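Local coordinates for putative tetR-family transcriptional regulatory protein (Streptomyces coelicolor, PDB 2DG8) that probably regulates transcription as a dimeric TetR-family protein, binding DNA through helix-turn-helix domains and, as in relatives, responding to a small ligand through its C-terminal domain, at residues V93-E98 against L154-A159; Q146-L150 against A173-T178. One frame throughout, in Å; residues are numbered along the deposited sequence.

Contact 1 (V93-E98 against L154-A159); sequences VHELSE and LTLHRA
The guanidinium of R158 is the polar centre of this helix pair. Its NH2 donates to S97 OG at 2.7 Å and to E98 OE1 at 3.1 Å, the second bond being part of a salt bridge; both acceptors lie near the guanidinium plane. One face of that plane is covered by the H94 ring, a stack with centres 3.7 Å apart and planes at 15°, and R158 CD makes a CH-pi contact 3.9 Å from the ring centroid. The R158 rotamer (chi1 m, chi2 t, chi3 p) and H94 chi1 m bring the two groups together. R158 NE is also bonded to the carbonyl of H165, and H94 NE2 to the hydroxyl of T170. S97 (chi1 p) turns OG back to donate to H94 O at 3.1 Å in its own helix. At the S97/A159 end, a water bridges the two backbones, donating to S97 O at 2.8 Å and A159 O at 3.0 Å. The backbones are closest at S97 and A159, CA to CA 4.4 Å, where A159 CA lies 3.3 Å from S97 O in a CA-H...O contact. Packing continues with L96 CB to T155 CG2 at 3.8 Å and V93 CG1 (chi1 t) to L154 CB at 3.9 Å. The helix axes are 8.1 Å apart at closest approach and cross at -46°. R158 enters as a single knob into the hole formed by V93, H94, S97 and E98, in an oblique helix-helix contact within the all-helical C-terminal domain of a TetR-family regulator.

Contact 2 (Q146-L150 against A173-T178); sequences QLDAL and AIARIT
Two nearly antiparallel helical segments, 146-150 and 173-177, face each other with axes 10.1 Å apart at closest approach and N-to-C directions 160° apart; the nearest CA pair is L147 and I177, at 6.3 Å. Along the second segment, A173 comes first: its CB points toward the partner and lies 3.9 Å from L150 CD2, while A173 O is 3.5 Å from the same methyl. I174 (chi1 m, chi2 t) presents CG1 to L150 CD2 at 4.3 Å and CG2 to L147 CD1 at 4.5 Å; its side chain also touches V89 and A90 on helix 82-98. A175 and R176 make no contact with 146-150, and R176 instead bonds to T143 of the second subunit. I177 (chi1 t, chi2 p) is the principal wedge, burying 86 Å². Its CG2 meets L147 CD1 at 3.5 Å and L150 CD2 at 3.8 Å, and its CG1 lies 3.9 Å from Q146 CB. Both leucines adopt chi1 t, chi2 p, which carries their methyls across the gap. T178, the first residue to leave helical phi/psi (-94/23), places CG2 3.7 Å from L147 CD2. Its OG1 donates to I174 O at 2.7 Å and also bonds to R86. With all seven touching residues buried and aliphatic carbon providing most of the closest approaches, the chemistry implies cohesion by hydrophobic burial, without polar bonding between the segments.

Both contacts use helix 141-159, but different lengths and partners: its C-terminal end meets helix 82-98 in contact 1, and its earlier turns meet helix 167-177 in contact 2. Their centres are 14 Å apart, and L154 CD1 touches A173 CB at 4.3 Å, so the packing is continuous. Contact 2 is wholly buried and held mainly by aliphatic contacts; contact 1 is only partly buried, with an exposed glutamate, and combines aliphatic packing with charge, guanidinium-imidazole stacking and a bridging water. The crossings differ too, oblique and close in contact 1, nearly antiparallel and wider in contact 2. Both also reach the second subunit, L154 packing on A149 of that chain and A173 on Q146 of that chain.

Contact 1 (V93-E98 against L154-A159)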
ATOM      1  N   VAL A  93      -9.884 -10.083   5.092  1.00 31.34           N
ATOM      2  CA  VAL A  93      -8.891  -9.936   4.039  1.00 31.95           C
ATOM      3  C   VAL A  93      -9.504  -9.974   2.648  1.00 33.02           C
ATOM      4  O   VAL A  93      -9.180  -9.136   1.808  1.00 30.45           O
ATOM      5  CB  VAL A  93      -7.811 -11.034   4.126  1.00 30.25           C
ATOM      6  CG1 VAL A  93      -7.030 -11.102   2.814  1.00 25.92           C
ATOM      7  CG2 VAL A  93      -6.863 -10.735   5.282  1.00 29.24           C
ATOM      8  N   HIS A  94     -10.377 -10.947   2.395  1.00 32.50           N
ATOM      9  CA  HIS A  94     -10.982 -11.035   1.073  1.00 32.82           C
ATOM     10  C   HIS A  94     -11.952  -9.889   0.786  1.00 33.16           C
ATOM     11  O   HIS A  94     -11.983  -9.348  -0.321  1.00 31.24           O
ATOM     12  CB  HIS A  94     -11.642 -12.406   0.886  1.00 32.29           C
ATOM     13  CG  HIS A  94     -10.647 -13.509   0.670  1.00 34.46           C
ATOM     14  ND1 HIS A  94     -10.710 -14.364  -0.409  1.00 35.21           N
ATOM     15  CD2 HIS A  94      -9.525 -13.845   1.348  1.00 32.63           C
ATOM     16  CE1 HIS A  94      -9.666 -15.172  -0.391  1.00 32.50           C
ATOM     17  NE2 HIS A  94      -8.930 -14.878   0.664  1.00 32.67           N
ATOM     18  N   GLU A  95     -12.718  -9.489   1.786  1.00 33.64           N
ATOM     19  CA  GLU A  95     -13.643  -8.385   1.578  1.00 36.26           C
ATOM     20  C   GLU A  95     -12.879  -7.084   1.271  1.00 34.03           C
ATOM     21  O   GLU A  95     -13.214  -6.366   0.339  1.00 31.97           O
ATOM     22  CB  GLU A  95     -14.528  -8.190   2.810  1.00 36.99           C
ATOM     23  CG  GLU A  95     -15.533  -7.061   2.648  1.00 44.34           C
ATOM     24  CD  GLU A  95     -16.461  -6.912   3.843  1.00 45.53           C
ATOM     25  OE1 GLU A  95     -16.917  -7.950   4.378  1.00 49.55           O
ATOM     26  OE2 GLU A  95     -16.745  -5.759   4.229  1.00 43.70           O
ATOM     27  N   LEU A  96     -11.840  -6.796   2.048  1.00 33.68           N
ATOM     28  CA  LEU A  96     -11.065  -5.574   1.845  1.00 34.15           C
ATOM     29  C   LEU A  96     -10.302  -5.558   0.528  1.00 33.07           C
ATOM     30  O   LEU A  96     -10.045  -4.494  -0.021  1.00 33.83           O
ATOM     31  CB  LEU A  96     -10.054  -5.376   2.974  1.00 36.14           C
ATOM     32  CG  LEU A  96     -10.489  -5.171   4.427  1.00 39.04           C
ATOM     33  CD1 LEU A  96      -9.244  -5.274   5.313  1.00 36.77           C
ATOM     34  CD2 LEU A  96     -11.174  -3.819   4.604  1.00 37.34           C
ATOM     35  N   SER A  97      -9.921  -6.729   0.032  1.00 30.26           N
ATOM     36  CA  SER A  97      -9.171  -6.793  -1.208  1.00 32.80           C
ATOM     37  C   SER A  97     -10.011  -6.709  -2.473  1.00 32.98           C
ATOM     38  O   SER A  97      -9.483  -6.362  -3.526  1.00 33.95           O
ATOM     39  CB  SER A  97      -8.330  -8.075  -1.269  1.00 32.02           C
ATOM     40  OG  SER A  97      -9.143  -9.221  -1.489  1.00 33.54           O
ATOM     41  N   GLU A  98     -11.305  -7.006  -2.394  1.00 33.24           N
ATOM     42  CA  GLU A  98     -12.104  -6.985  -3.620  1.00 36.05           C
ATOM     43  C   GLU A  98     -13.507  -6.395  -3.620  1.00 36.52           C
ATOM     44  O   GLU A  98     -14.084  -6.205  -4.690  1.00 36.44           O
ATOM     45  CB  GLU A  98     -12.194  -8.404  -4.188  1.00 36.92           C
ATOM     46  CG  GLU A  98     -12.662  -9.450  -3.197  1.00 38.90           C
ATOM     47  CD  GLU A  98     -12.764 -10.838  -3.818  1.00 41.17           C
ATOM     48  OE1 GLU A  98     -11.801 -11.275  -4.487  1.00 39.67           O
ATOM     49  OE2 GLU A  98     -13.812 -11.495  -3.631  1.00 42.58           O
ATOM     50  N   LEU A 154      -1.622  -9.342   2.772  1.00 28.75           N
ATOM     51  CA  LEU A 154      -2.480 -10.281   2.047  1.00 28.81           C
ATOM     52  C   LEU A 154      -3.531  -9.520   1.249  1.00 29.95           C
ATOM     53  O   LEU A 154      -3.824  -9.855   0.108  1.00 30.02           O
ATOM     54  CB  LEU A 154      -3.178 -11.254   3.018  1.00 29.09           C
ATOM     55  CG  LEU A 154      -2.336 -12.367   3.667  1.00 29.56           C
ATOM     56  CD1 LEU A 154      -3.149 -13.099   4.741  1.00 27.43           C
ATOM     57  CD2 LEU A 154      -1.878 -13.349   2.604  1.00 25.83           C
ATOM     58  N   THR A 155      -4.093  -8.488   1.864  1.00 31.62           N
ATOM     59  CA  THR A 155      -5.113  -7.665   1.228  1.00 31.41           C
ATOM     60  C   THR A 155      -4.551  -7.000  -0.024  1.00 31.93           C
ATOM     61  O   THR A 155      -5.152  -7.045  -1.102  1.00 32.37           O
ATOM     62  CB  THR A 155      -5.596  -6.571   2.203  1.00 31.03           C
ATOM     63  OG1 THR A 155      -6.191  -7.189   3.357  1.00 31.49           O
ATOM     64  CG2 THR A 155      -6.601  -5.658   1.533  1.00 30.01           C
ATOM     65  N   LEU A 156      -3.384  -6.389   0.139  1.00 31.83           N
ATOM     66  CA  LEU A 156      -2.712  -5.692  -0.936  1.00 31.81           C
ATOM     67  C   LEU A 156      -2.364  -6.629  -2.079  1.00 31.94           C
ATOM     68  O   LEU A 156      -2.583  -6.298  -3.240  1.00 28.78           O
ATOM     69  CB  LEU A 156      -1.441  -5.029  -0.400  1.00 36.99           C
ATOM     70  CG  LEU A 156      -0.688  -4.018  -1.271  1.00 41.02           C
ATOM     71  CD1 LEU A 156       0.092  -4.734  -2.367  1.00 43.88           C
ATOM     72  CD2 LEU A 156      -1.680  -3.026  -1.861  1.00 40.88           C
ATOM     73  N   HIS A 157      -1.818  -7.798  -1.763  1.00 30.96           N
ATOM     74  CA  HIS A 157      -1.453  -8.724  -2.822  1.00 32.90           C
ATOM     75  C   HIS A 157      -2.640  -9.329  -3.542  1.00 32.52           C
ATOM     76  O   HIS A 157      -2.531  -9.667  -4.715  1.00 34.15           O
ATOM     77  CB  HIS A 157      -0.528  -9.821  -2.297  1.00 32.63           C
ATOM     78  CG  HIS A 157       0.886  -9.365  -2.123  1.00 32.60           C
ATOM     79  ND1 HIS A 157       1.935 -10.237  -1.932  1.00 30.33           N
ATOM     80  CD2 HIS A 157       1.426  -8.123  -2.141  1.00 30.26           C
ATOM     81  CE1 HIS A 157       3.061  -9.553  -1.842  1.00 31.10           C
ATOM     82  NE2 HIS A 157       2.780  -8.268  -1.965  1.00 33.77           N
ATOM     83  N   ARG A 158      -3.775  -9.463  -2.863  1.00 32.86           N
ATOM     84  CA  ARG A 158      -4.956 -10.004  -3.540  1.00 35.23           C
ATOM     85  C   ARG A 158      -5.587  -8.920  -4.413  1.00 34.54           C
ATOM     86  O   ARG A 158      -5.941  -9.158  -5.568  1.00 34.44           O
ATOM     87  CB  ARG A 158      -6.014 -10.482  -2.546  1.00 34.48           C
ATOM     88  CG  ARG A 158      -5.692 -11.759  -1.828  1.00 37.62           C
ATOM     89  CD  ARG A 158      -6.971 -12.394  -1.276  1.00 36.63           C
ATOM     90  NE  ARG A 158      -7.704 -13.162  -2.284  1.00 36.19           N
ATOM     91  CZ  ARG A 158      -8.857 -12.801  -2.850  1.00 39.25           C
ATOM     92  NH1 ARG A 158      -9.426 -13.597  -3.751  1.00 36.34           N
ATOM     93  NH2 ARG A 158      -9.447 -11.656  -2.532  1.00 38.55           N
ATOM     94  N   ALA A 159      -5.712  -7.725  -3.846  1.00 33.88           N
ATOM     95  CA  ALA A 159      -6.318  -6.596  -4.544  1.00 35.08           C
ATOM     96  C   ALA A 159      -5.616  -6.216  -5.844  1.00 36.21           C
ATOM     97  O   ALA A 159      -6.269  -5.980  -6.858  1.00 38.52           O
ATOM     98  CB  ALA A 159      -6.375  -5.395  -3.621  1.00 33.08           C
TER
HETATM   99  O   HOH W   1      -9.185  -5.661  -6.266  1.00 37.57           O

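Contact 2 (Q146-L150 against A173-T178)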
ATOM      1  N   GLN A 146       1.708  -8.548  14.608  1.00 32.50           N
ATOM      2  CA  GLN A 146       2.212  -9.323  13.477  1.00 32.06           C
ATOM      3  C   GLN A 146       1.054  -9.613  12.509  1.00 31.84           C
ATOM      4  O   GLN A 146       1.208  -9.533  11.286  1.00 29.40           O
ATOM      5  CB  GLN A 146       2.825 -10.644  13.961  1.00 30.65           C
ATOM      6  CG  GLN A 146       3.931 -10.474  14.998  1.00 30.61           C
ATOM      7  CD  GLN A 146       4.419 -11.797  15.573  1.00 33.64           C
ATOM      8  OE1 GLN A 146       4.837 -11.860  16.732  1.00 37.36           O
ATOM      9  NE2 GLN A 146       4.385 -12.855  14.767  1.00 24.59           N
ATOM     10  N   LEU A 147      -0.107  -9.933  13.072  1.00 30.61           N
ATOM     11  CA  LEU A 147      -1.287 -10.242  12.274  1.00 32.67           C
ATOM     12  C   LEU A 147      -1.780  -9.046  11.460  1.00 31.85           C
ATOM     13  O   LEU A 147      -2.181  -9.202  10.303  1.00 30.69           O
ATOM     14  CB  LEU A 147      -2.411 -10.761  13.182  1.00 31.26           C
ATOM     15  CG  LEU A 147      -3.711 -11.182  12.501  1.00 34.29           C
ATOM     16  CD1 LEU A 147      -3.414 -12.109  11.308  1.00 33.29           C
ATOM     17  CD2 LEU A 147      -4.607 -11.872  13.531  1.00 35.81           C
ATOM     18  N   ASP A 148      -1.742  -7.856  12.054  1.00 30.48           N
ATOM     19  CA  ASP A 148      -2.185  -6.651  11.347  1.00 29.33           C
ATOM     20  C   ASP A 148      -1.315  -6.420  10.116  1.00 31.32           C
ATOM     21  O   ASP A 148      -1.809  -5.999   9.072  1.00 33.85           O
ATOM     22  CB  ASP A 148      -2.110  -5.413  12.250  1.00 31.09           C
ATOM     23  CG  ASP A 148      -2.960  -4.252  11.724  1.00 35.30           C
ATOM     24  OD1 ASP A 148      -2.599  -3.075  11.960  1.00 35.42           O
ATOM     25  OD2 ASP A 148      -4.000  -4.520  11.079  1.00 32.67           O
ATOM     26  N   ALA A 149      -0.014  -6.686  10.234  1.00 30.17           N
ATOM     27  CA  ALA A 149       0.882  -6.512   9.097  1.00 30.37           C
ATOM     28  C   ALA A 149       0.594  -7.566   8.026  1.00 31.20           C
ATOM     29  O   ALA A 149       0.740  -7.298   6.829  1.00 30.61           O
ATOM     30  CB  ALA A 149       2.338  -6.609   9.544  1.00 28.49           C
ATOM     31  N   LEU A 150       0.200  -8.766   8.454  1.00 31.18           N
ATOM     32  CA  LEU A 150      -0.108  -9.835   7.503  1.00 31.79           C
ATOM     33  C   LEU A 150      -1.379  -9.467   6.749  1.00 31.36           C
ATOM     34  O   LEU A 150      -1.437  -9.567   5.520  1.00 34.33           O
ATOM     35  CB  LEU A 150      -0.306 -11.181   8.221  1.00 30.40           C
ATOM     36  CG  LEU A 150      -0.676 -12.378   7.335  1.00 30.51           C
ATOM     37  CD1 LEU A 150       0.448 -12.632   6.329  1.00 31.12           C
ATOM     38  CD2 LEU A 150      -0.911 -13.625   8.193  1.00 30.84           C
ATOM     39  N   ALA A 173      -1.932 -18.772   6.243  1.00 28.90           N
ATOM     40  CA  ALA A 173      -0.990 -17.741   6.692  1.00 29.48           C
ATOM     41  C   ALA A 173      -1.467 -17.209   8.036  1.00 29.45           C
ATOM     42  O   ALA A 173      -0.684 -17.005   8.967  1.00 30.33           O
ATOM     43  CB  ALA A 173      -0.913 -16.602   5.673  1.00 26.60           C
ATOM     44  N   ILE A 174      -2.770 -16.987   8.134  1.00 29.50           N
ATOM     45  CA  ILE A 174      -3.342 -16.494   9.369  1.00 30.90           C
ATOM     46  C   ILE A 174      -3.101 -17.503  10.489  1.00 32.13           C
ATOM     47  O   ILE A 174      -2.645 -17.132  11.573  1.00 34.38           O
ATOM     48  CB  ILE A 174      -4.848 -16.219   9.183  1.00 29.95           C
ATOM     49  CG1 ILE A 174      -5.020 -15.021   8.238  1.00 28.87           C
ATOM     50  CG2 ILE A 174      -5.508 -15.965  10.524  1.00 30.58           C
ATOM     51  CD1 ILE A 174      -6.396 -14.883   7.620  1.00 30.05           C
ATOM     52  N   ALA A 175      -3.379 -18.779  10.224  1.00 32.49           N
ATOM     53  CA  ALA A 175      -3.173 -19.806  11.241  1.00 33.93           C
ATOM     54  C   ALA A 175      -1.719 -19.820  11.686  1.00 32.37           C
ATOM     55  O   ALA A 175      -1.431 -19.901  12.875  1.00 33.48           O
ATOM     56  CB  ALA A 175      -3.573 -21.190  10.705  1.00 35.61           C
ATOM     57  N   ARG A 176      -0.802 -19.728  10.731  1.00 32.96           N
ATOM     58  CA  ARG A 176       0.620 -19.727  11.053  1.00 34.11           C
ATOM     59  C   ARG A 176       1.066 -18.513  11.890  1.00 34.97           C
ATOM     60  O   ARG A 176       1.716 -18.681  12.925  1.00 35.39           O
ATOM     61  CB  ARG A 176       1.432 -19.867   9.750  1.00 37.16           C
ATOM     62  CG  ARG A 176       1.603 -21.343   9.356  1.00 36.27           C
ATOM     63  CD  ARG A 176       1.648 -21.663   7.854  1.00 36.87           C
ATOM     64  NE  ARG A 176       2.907 -21.330   7.201  1.00 38.51           N
ATOM     65  CZ  ARG A 176       3.413 -21.993   6.161  1.00 36.60           C
ATOM     66  NH1 ARG A 176       4.565 -21.610   5.626  1.00 36.82           N
ATOM     67  NH2 ARG A 176       2.789 -23.051   5.664  1.00 35.67           N
ATOM     68  N   ILE A 177       0.689 -17.301  11.477  1.00 34.95           N
ATOM     69  CA  ILE A 177       1.067 -16.086  12.208  1.00 36.12           C
ATOM     70  C   ILE A 177       0.472 -16.061  13.631  1.00 38.05           C
ATOM     71  O   ILE A 177       1.076 -15.520  14.551  1.00 36.79           O
ATOM     72  CB  ILE A 177       0.618 -14.805  11.449  1.00 36.79           C
ATOM     73  CG1 ILE A 177       1.555 -13.638  11.763  1.00 38.71           C
ATOM     74  CG2 ILE A 177      -0.792 -14.405  11.870  1.00 36.44           C
ATOM     75  CD1 ILE A 177       2.915 -13.746  11.133  1.00 36.24           C
ATOM     76  N   THR A 178      -0.703 -16.656  13.811  1.00 39.35           N
ATOM     77  CA  THR A 178      -1.342 -16.682  15.121  1.00 41.08           C
ATOM     78  C   THR A 178      -1.022 -17.957  15.918  1.00 44.55           C
ATOM     79  O   THR A 178      -1.774 -18.356  16.810  1.00 43.30           O
ATOM     80  CB  THR A 178      -2.876 -16.533  14.994  1.00 40.38           C
ATOM     81  OG1 THR A 178      -3.389 -17.582  14.169  1.00 37.53           O
ATOM     82  CG2 THR A 178      -3.238 -15.185  14.365  1.00 37.72           C
TER